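Local coordinates for Thiol:disulfide interchange protein DsbA (Neisseria meningitidis MC58, PDB 3HZ8) that probably acts as a periplasmic thiol-disulfide oxidoreductase of the DsbA subfamily, exchanging its own redox-active disulfide with the cysteines of other proteins, at residues F31-E43 against D89-N101. The protein carries 1 engineered substitution. Numbering follows the deposited sequence.
Sequences FFGYFCPHCAHLE and DVANSHIFDAMVN
Phe96 reaches from helix 88-101 between the active-site loop and the helix after it, and both faces of its ring are occupied. On one, the edge of the Tyr34 ring meets it in a T-shaped stack, centroids 5.4 Å apart; over the other, Ala40 CA makes a CH-pi contact 3.8 Å from the ring centroid. Ala40's methyl, beside Phe96 CD1, is short enough for the ring to lie flat over the helix backbone. At the edge lie Gly33 O, 3.3 Å from Phe96 CE1, and Glu43 OE1. With CG anti to its carbonyl carbon (chi1 -83°), Phe96 swings its ring into the slot between Tyr34 and Ala40.

Tyr34 is likewise covered twice: Phe32 CE1 sits over the centre of one face, while Ile95 CG2 presses on the opposite one, 3.4 Å from the centroid. A tyrosine serves here because its flat sides pack against carbon and its OH gives a hydrogen bond to Asn92 OD1 (2.9 Å), the donor tilted 29° from the carbonyl plane. Asn92 ND2 makes a weak hydrogen bond to Glu43 OE2 (3.4 Å), the carboxylate and amide planes nearly perpendicular. One water donates to Glu43 OE2 and Asp89 O; another accepts from Asn92 ND2 and donates to Asp89 OD1, its short link to Glu43 OE2 being doubtful.

Cys39 CB touches Phe96, linking the redox-active Cys36-Cys39 disulfide to the contact. Separately, Met99 CB and Val100 CG2 cover Tyr34 O on the Gly33-Cys36 turn, where aliphatic groups can fit closely against the backbone.

The contact thus joins the thioredoxin-fold CxxC motif, at the start of helix 37-50 just beyond strand 26-32, to helix 88-101 of DsbA's characteristic helical insertion. The axes of helix segments 37-43 and 89-101 run roughly antiparallel and approach to 10.2 Å. Val80 of helix 71-83 touches Tyr34, Asn92 and Ile95, Trp115 of helix 109-118 backs Ile95, and His63 from strand 57-63 meets Phe32 and Tyr34.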
ATOM      1  N   PHE A  31       3.199  -1.577   2.348  1.00  5.86           N
ATOM      2  CA  PHE A  31       4.284  -1.200   1.427  1.00  5.92           C
ATOM      3  C   PHE A  31       4.331  -2.229   0.302  1.00  5.91           C
ATOM      4  O   PHE A  31       4.247  -3.430   0.568  1.00  5.84           O
ATOM      5  CB  PHE A  31       5.642  -1.160   2.137  1.00  6.05           C
ATOM      6  CG  PHE A  31       5.787  -0.013   3.112  1.00  6.34           C
ATOM      7  CD1 PHE A  31       6.199   1.236   2.667  1.00  7.71           C
ATOM      8  CD2 PHE A  31       5.560  -0.193   4.475  1.00  5.69           C
ATOM      9  CE1 PHE A  31       6.358   2.308   3.562  1.00  7.81           C
ATOM     10  CE2 PHE A  31       5.730   0.869   5.376  1.00  7.63           C
ATOM     11  CZ  PHE A  31       6.124   2.123   4.908  1.00  7.28           C
ATOM     12  N   PHE A  32       4.478  -1.769  -0.939  1.00  5.84           N
ATOM     13  CA  PHE A  32       4.423  -2.664  -2.089  1.00  6.42           C
ATOM     14  C   PHE A  32       5.260  -2.077  -3.216  1.00  6.57           C
ATOM     15  O   PHE A  32       5.767  -0.955  -3.110  1.00  6.50           O
ATOM     16  CB  PHE A  32       2.965  -2.844  -2.577  1.00  7.00           C
ATOM     17  CG  PHE A  32       2.401  -1.617  -3.267  1.00  7.08           C
ATOM     18  CD1 PHE A  32       2.323  -1.565  -4.661  1.00  7.78           C
ATOM     19  CD2 PHE A  32       2.005  -0.501  -2.531  1.00  6.78           C
ATOM     20  CE1 PHE A  32       1.844  -0.427  -5.313  1.00  7.75           C
ATOM     21  CE2 PHE A  32       1.536   0.657  -3.171  1.00  6.94           C
ATOM     22  CZ  PHE A  32       1.450   0.693  -4.563  1.00  7.33           C
ATOM     23  N   GLY A  33       5.399  -2.836  -4.296  1.00  6.37           N
ATOM     24  CA  GLY A  33       5.917  -2.289  -5.553  1.00  6.77           C
ATOM     25  C   GLY A  33       5.070  -2.854  -6.675  1.00  6.75           C
ATOM     26  O   GLY A  33       4.610  -3.998  -6.587  1.00  7.50           O
ATOM     27  N   TYR A  34       4.860  -2.074  -7.735  1.00  6.97           N
ATOM     28  CA  TYR A  34       4.069  -2.569  -8.873  1.00  7.41           C
ATOM     29  C   TYR A  34       4.796  -3.671  -9.690  1.00  8.18           C
ATOM     30  O   TYR A  34       4.165  -4.403 -10.455  1.00  8.84           O
ATOM     31  CB  TYR A  34       3.669  -1.417  -9.793  1.00  8.19           C
ATOM     32  CG  TYR A  34       2.544  -0.556  -9.284  1.00  8.43           C
ATOM     33  CD1 TYR A  34       1.305  -1.112  -8.951  1.00 10.95           C
ATOM     34  CD2 TYR A  34       2.695   0.821  -9.179  1.00  9.71           C
ATOM     35  CE1 TYR A  34       0.237  -0.311  -8.519  1.00 11.22           C
ATOM     36  CE2 TYR A  34       1.637   1.631  -8.744  1.00  9.92           C
ATOM     37  CZ  TYR A  34       0.410   1.060  -8.404  1.00 10.14           C
ATOM     38  OH  TYR A  34      -0.637   1.874  -7.987  1.00 12.17           O
ATOM     39  N   PHE A  35       6.109  -3.790  -9.507  1.00  8.87           N
ATOM     40  CA  PHE A  35       6.929  -4.812 -10.206  1.00  9.47           C
ATOM     41  C   PHE A  35       6.896  -6.157  -9.501  1.00  9.52           C
ATOM     42  O   PHE A  35       7.531  -7.104  -9.950  1.00 10.38           O
ATOM     43  CB  PHE A  35       8.392  -4.362 -10.200  1.00 10.11           C
ATOM     44  CG  PHE A  35       8.849  -3.896  -8.837  1.00  9.51           C
ATOM     45  CD1 PHE A  35       9.045  -4.818  -7.806  1.00 10.31           C
ATOM     46  CD2 PHE A  35       9.029  -2.537  -8.560  1.00 11.27           C
ATOM     47  CE1 PHE A  35       9.423  -4.415  -6.529  1.00 11.81           C
ATOM     48  CE2 PHE A  35       9.394  -2.126  -7.288  1.00 12.11           C
ATOM     49  CZ  PHE A  35       9.593  -3.060  -6.265  1.00 10.74           C
ATOM     50  N   CYS A  36       6.211  -6.218  -8.358  1.00  9.31           N
ATOM     51  CA  CYS A  36       6.374  -7.293  -7.379  1.00  9.25           C
ATOM     52  C   CYS A  36       5.309  -8.401  -7.534  1.00  9.00           C
ATOM     53  O   CYS A  36       4.134  -8.177  -7.242  1.00  8.49           O
ATOM     54  CB  CYS A  36       6.353  -6.631  -5.981  1.00  9.44           C
ATOM     55  SG  CYS A  36       6.020  -7.637  -4.521  1.00  9.20           S
ATOM     56  N   PRO A  37       5.716  -9.603  -8.009  1.00  9.22           N
ATOM     57  CA  PRO A  37       4.703 -10.647  -8.170  1.00  9.40           C
ATOM     58  C   PRO A  37       3.927 -11.035  -6.916  1.00  9.34           C
ATOM     59  O   PRO A  37       2.714 -11.236  -6.998  1.00  9.61           O
ATOM     60  CB  PRO A  37       5.502 -11.838  -8.718  1.00  9.26           C
ATOM     61  CG  PRO A  37       6.660 -11.193  -9.422  1.00 10.43           C
ATOM     62  CD  PRO A  37       7.033 -10.060  -8.500  1.00  9.26           C
ATOM     63  N   HIS A  38       4.587 -11.116  -5.770  1.00  9.34           N
ATOM     64  CA  HIS A  38       3.867 -11.483  -4.555  0.50  9.40           C
ATOM     65  C   HIS A  38       2.897 -10.383  -4.150  1.00  9.19           C
ATOM     66  O   HIS A  38       1.833 -10.661  -3.587  1.00  9.36           O
ATOM     67  CB  HIS A  38       4.832 -11.864  -3.435  0.50  9.98           C
ATOM     68  CG  HIS A  38       5.384 -13.250  -3.579  0.50 11.18           C
ATOM     69  ND1 HIS A  38       4.725 -14.238  -4.279  0.50 12.73           N
ATOM     70  CD2 HIS A  38       6.510 -13.820  -3.091  0.50 13.17           C
ATOM     71  CE1 HIS A  38       5.434 -15.352  -4.235  0.50 13.50           C
ATOM     72  NE2 HIS A  38       6.518 -15.127  -3.515  0.50 13.96           N
ATOM     73  N   CYS A  39       3.264  -9.137  -4.445  1.00  8.66           N
ATOM     74  CA  CYS A  39       2.384  -8.003  -4.185  1.00  8.04           C
ATOM     75  C   CYS A  39       1.131  -8.073  -5.071  1.00  8.22           C
ATOM     76  O   CYS A  39       0.033  -7.741  -4.618  1.00  8.32           O
ATOM     77  CB  CYS A  39       3.102  -6.679  -4.452  1.00  8.54           C
ATOM     78  SG  CYS A  39       4.626  -6.446  -3.517  1.00  8.40           S
ATOM     79  N   ALA A  40       1.306  -8.506  -6.322  1.00  8.91           N
ATOM     80  CA  ALA A  40       0.177  -8.660  -7.250  1.00  9.18           C
ATOM     81  C   ALA A  40      -0.768  -9.751  -6.779  1.00  9.59           C
ATOM     82  O   ALA A  40      -1.979  -9.649  -7.001  1.00 10.47           O
ATOM     83  CB  ALA A  40       0.654  -8.959  -8.681  1.00  9.49           C
ATOM     84  N   HIS A  41      -0.219 -10.779  -6.129  1.00 10.23           N
ATOM     85  CA  HIS A  41      -1.040 -11.862  -5.592  1.00 11.25           C
ATOM     86  C   HIS A  41      -1.744 -11.475  -4.310  1.00 10.25           C
ATOM     87  O   HIS A  41      -2.876 -11.884  -4.078  1.00 10.62           O
ATOM     88  CB  HIS A  41      -0.216 -13.123  -5.366  1.00 12.62           C
ATOM     89  CG  HIS A  41       0.006 -13.917  -6.610  1.00 16.82           C
ATOM     90  ND1 HIS A  41       1.235 -14.003  -7.230  1.00 21.01           N
ATOM     91  CD2 HIS A  41      -0.848 -14.649  -7.362  1.00 19.75           C
ATOM     92  CE1 HIS A  41       1.131 -14.766  -8.304  1.00 21.29           C
ATOM     93  NE2 HIS A  41      -0.123 -15.170  -8.408  1.00 21.60           N
ATOM     94  N   LEU A  42      -1.059 -10.728  -3.444  1.00  9.14           N
ATOM     95  CA  LEU A  42      -1.703 -10.237  -2.224  1.00  8.61           C
ATOM     96  C   LEU A  42      -2.858  -9.287  -2.554  1.00  9.10           C
ATOM     97  O   LEU A  42      -3.866  -9.259  -1.842  1.00 10.00           O
ATOM     98  CB  LEU A  42      -0.680  -9.529  -1.313  1.00  8.40           C
ATOM     99  CG  LEU A  42      -1.209  -8.805  -0.063  1.00  8.72           C
ATOM    100  CD1 LEU A  42      -2.027  -9.730   0.872  1.00  9.94           C
ATOM    101  CD2 LEU A  42      -0.078  -8.161   0.719  1.00  8.82           C
ATOM    102  N   GLU A  43      -2.691  -8.507  -3.629  1.00  9.44           N
ATOM    103  CA  GLU A  43      -3.611  -7.426  -3.968  1.00  9.99           C
ATOM    104  C   GLU A  43      -5.100  -7.796  -3.888  1.00 10.40           C
ATOM    105  O   GLU A  43      -5.832  -7.163  -3.130  1.00 10.59           O
ATOM    106  CB  GLU A  43      -3.260  -6.831  -5.337  1.00 10.26           C
ATOM    107  CG  GLU A  43      -4.216  -5.722  -5.793  1.00 11.39           C
ATOM    108  CD  GLU A  43      -4.179  -4.479  -4.916  1.00 14.20           C
ATOM    109  OE1 GLU A  43      -3.189  -4.289  -4.160  1.00 14.02           O
ATOM    110  OE2 GLU A  43      -5.136  -3.679  -5.008  1.00 16.31           O
ATOM    111  N   ASP A  89      -9.020  -0.243  -6.894  1.00 22.44           N
ATOM    112  CA  ASP A  89      -8.854  -1.679  -7.096  1.00 22.03           C
ATOM    113  C   ASP A  89      -8.664  -2.072  -8.552  1.00 21.55           C
ATOM    114  O   ASP A  89      -7.783  -2.876  -8.860  1.00 21.15           O
ATOM    115  CB  ASP A  89      -9.993  -2.458  -6.440  1.00 22.09           C
ATOM    116  CG  ASP A  89     -10.020  -2.272  -4.942  1.00 23.04           C
ATOM    117  OD1 ASP A  89      -9.017  -1.766  -4.383  1.00 23.43           O
ATOM    118  OD2 ASP A  89     -11.037  -2.629  -4.317  1.00 25.97           O
ATOM    119  N   VAL A  90      -9.491  -1.498  -9.436  1.00 21.21           N
ATOM    120  CA  VAL A  90      -9.368  -1.667 -10.885  0.50 21.01           C
ATOM    121  C   VAL A  90      -8.017  -1.134 -11.386  1.00 20.49           C
ATOM    122  O   VAL A  90      -7.337  -1.776 -12.172  1.00 20.78           O
ATOM    123  CB  VAL A  90     -10.525  -0.937 -11.627  0.50 21.05           C
ATOM    124  CG1 VAL A  90     -10.491  -1.246 -13.122  0.50 21.45           C
ATOM    125  CG2 VAL A  90     -11.888  -1.314 -11.023  0.50 20.94           C
ATOM    126  N   ALA A  91      -7.654   0.063 -10.916  1.00 19.83           N
ATOM    127  CA  ALA A  91      -6.382   0.699 -11.319  1.00 18.67           C
ATOM    128  C   ALA A  91      -5.174  -0.172 -10.953  1.00 18.13           C
ATOM    129  O   ALA A  91      -4.341  -0.493 -11.801  1.00 17.26           O
ATOM    130  CB  ALA A  91      -6.258   2.080 -10.724  1.00 19.06           C
ATOM    131  N   ASN A  92      -5.107  -0.590  -9.690  1.00 17.20           N
ATOM    132  CA  ASN A  92      -4.028  -1.451  -9.241  1.00 16.84           C
ATOM    133  C   ASN A  92      -3.988  -2.766  -9.985  1.00 17.00           C
ATOM    134  O   ASN A  92      -2.919  -3.233 -10.379  1.00 16.44           O
ATOM    135  CB  ASN A  92      -4.146  -1.694  -7.749  1.00 16.62           C
ATOM    136  CG  ASN A  92      -3.712  -0.504  -6.939  1.00 16.90           C
ATOM    137  OD1 ASN A  92      -3.106   0.441  -7.457  1.00 16.04           O
ATOM    138  ND2 ASN A  92      -3.983  -0.557  -5.645  1.00 18.51           N
ATOM    139  N   SER A  93      -5.176  -3.343 -10.178  1.00 17.66           N
ATOM    140  CA  SER A  93      -5.341  -4.533 -10.995  1.00 18.71           C
ATOM    141  C   SER A  93      -4.713  -4.343 -12.375  1.00 18.14           C
ATOM    142  O   SER A  93      -3.906  -5.168 -12.793  1.00 18.10           O
ATOM    143  CB  SER A  93      -6.821  -4.888 -11.145  1.00 19.12           C
ATOM    144  OG  SER A  93      -6.954  -6.086 -11.885  1.00 22.80           O
ATOM    145  N   HIS A  94      -5.087  -3.248 -13.044  1.00 17.96           N
ATOM    146  CA  HIS A  94      -4.563  -2.897 -14.375  1.00 17.94           C
ATOM    147  C   HIS A  94      -3.037  -2.709 -14.361  1.00 17.01           C
ATOM    148  O   HIS A  94      -2.332  -3.194 -15.233  1.00 16.16           O
ATOM    149  CB  HIS A  94      -5.265  -1.639 -14.918  1.00 18.71           C
ATOM    150  CG  HIS A  94      -6.495  -1.928 -15.721  1.00 21.21           C
ATOM    151  ND1 HIS A  94      -6.804  -1.257 -16.888  1.00 23.55           N
ATOM    152  CD2 HIS A  94      -7.478  -2.838 -15.537  1.00 23.27           C
ATOM    153  CE1 HIS A  94      -7.933  -1.738 -17.378  1.00 24.38           C
ATOM    154  NE2 HIS A  94      -8.363  -2.698 -16.577  1.00 24.49           N
ATOM    155  N   ILE A  95      -2.528  -2.030 -13.343  1.00 15.83           N
ATOM    156  CA  ILE A  95      -1.092  -1.728 -13.285  1.00 15.41           C
ATOM    157  C   ILE A  95      -0.241  -2.951 -12.979  1.00 15.38           C
ATOM    158  O   ILE A  95       0.800  -3.162 -13.597  1.00 15.27           O
ATOM    159  CB  ILE A  95      -0.806  -0.592 -12.287  1.00 15.03           C
ATOM    160  CG1 ILE A  95      -1.485   0.696 -12.759  1.00 15.73           C
ATOM    161  CG2 ILE A  95       0.700  -0.344 -12.144  1.00 13.91           C
ATOM    162  CD1 ILE A  95      -1.726   1.707 -11.679  1.00 14.32           C
ATOM    163  N   PHE A  96      -0.670  -3.754 -12.006  1.00 14.74           N
ATOM    164  CA  PHE A  96       0.036  -4.996 -11.739  1.00 14.74           C
ATOM    165  C   PHE A  96       0.076  -5.889 -12.974  1.00 15.33           C
ATOM    166  O   PHE A  96       1.106  -6.477 -13.251  1.00 15.17           O
ATOM    167  CB  PHE A  96      -0.578  -5.777 -10.572  1.00 13.97           C
ATOM    168  CG  PHE A  96      -0.119  -5.317  -9.215  1.00 12.79           C
ATOM    169  CD1 PHE A  96       1.227  -5.348  -8.854  1.00 11.41           C
ATOM    170  CD2 PHE A  96      -1.043  -4.871  -8.297  1.00 12.86           C
ATOM    171  CE1 PHE A  96       1.617  -4.941  -7.585  1.00 10.89           C
ATOM    172  CE2 PHE A  96      -0.652  -4.452  -7.032  1.00 11.37           C
ATOM    173  CZ  PHE A  96       0.678  -4.486  -6.685  1.00 10.86           C
ATOM    174  N   ASP A  97      -1.044  -5.984 -13.698  1.00 16.41           N
ATOM    175  CA  ASP A  97      -1.070  -6.797 -14.925  1.00 17.83           C
ATOM    176  C   ASP A  97      -0.059  -6.260 -15.946  1.00 17.40           C
ATOM    177  O   ASP A  97       0.796  -6.999 -16.429  1.00 18.14           O
ATOM    178  CB  ASP A  97      -2.467  -6.889 -15.550  1.00 18.60           C
ATOM    179  CG  ASP A  97      -2.494  -7.852 -16.721  1.00 20.41           C
ATOM    180  OD1 ASP A  97      -2.426  -7.390 -17.878  1.00 25.61           O
ATOM    181  OD2 ASP A  97      -2.517  -9.075 -16.486  1.00 24.08           O
ATOM    182  N   ALA A  98      -0.137  -4.963 -16.227  1.00 17.28           N
ATOM    183  CA  ALA A  98       0.791  -4.316 -17.161  1.00 17.44           C
ATOM    184  C   ALA A  98       2.267  -4.560 -16.830  1.00 17.64           C
ATOM    185  O   ALA A  98       3.059  -4.877 -17.713  1.00 17.98           O
ATOM    186  CB  ALA A  98       0.509  -2.837 -17.223  1.00 17.33           C
ATOM    187  N   MET A  99       2.635  -4.414 -15.553  1.00 17.65           N
ATOM    188  CA  MET A  99       4.021  -4.583 -15.116  0.50 17.88           C
ATOM    189  C   MET A  99       4.428  -6.046 -14.989  1.00 18.54           C
ATOM    190  O   MET A  99       5.422  -6.470 -15.552  1.00 19.26           O
ATOM    191  CB  MET A  99       4.245  -3.884 -13.769  0.50 17.48           C
ATOM    192  CG  MET A  99       4.258  -2.367 -13.835  0.50 16.08           C
ATOM    193  SD  MET A  99       5.847  -1.684 -14.361  0.50 12.66           S
ATOM    194  CE  MET A  99       6.880  -2.093 -12.958  0.50 13.02           C
ATOM    195  N   VAL A 100       3.648  -6.801 -14.222  1.00 19.38           N
ATOM    196  CA  VAL A 100       3.996  -8.180 -13.896  1.00 20.55           C
ATOM    197  C   VAL A 100       3.738  -9.129 -15.073  1.00 21.29           C
ATOM    198  O   VAL A 100       4.623  -9.896 -15.453  1.00 22.12           O
ATOM    199  CB  VAL A 100       3.295  -8.629 -12.586  1.00 20.36           C
ATOM    200  CG1 VAL A 100       3.382 -10.141 -12.378  1.00 20.86           C
ATOM    201  CG2 VAL A 100       3.911  -7.884 -11.395  1.00 20.18           C
ATOM    202  N   ASN A 101       2.548  -9.046 -15.667  1.00 22.02           N
ATOM    203  CA  ASN A 101       2.182  -9.927 -16.782  1.00 22.56           C
ATOM    204  C   ASN A 101       2.632  -9.431 -18.164  1.00 22.66           C
ATOM    205  O   ASN A 101       3.269 -10.178 -18.904  1.00 23.32           O
ATOM    206  CB  ASN A 101       0.681 -10.251 -16.738  1.00 22.83           C
ATOM    207  CG  ASN A 101       0.274 -10.947 -15.440  1.00 23.20           C
ATOM    208  OD1 ASN A 101       1.017 -11.767 -14.907  1.00 24.97           O
ATOM    209  ND2 ASN A 101      -0.909 -10.615 -14.928  1.00 25.66           N
TER
HETATM  210  O   HOH W   1      -7.161  -4.525  -6.659  1.00 25.52           O
HETATM  211  O   HOH W   2      -6.329  -1.655  -4.505  1.00 32.36           O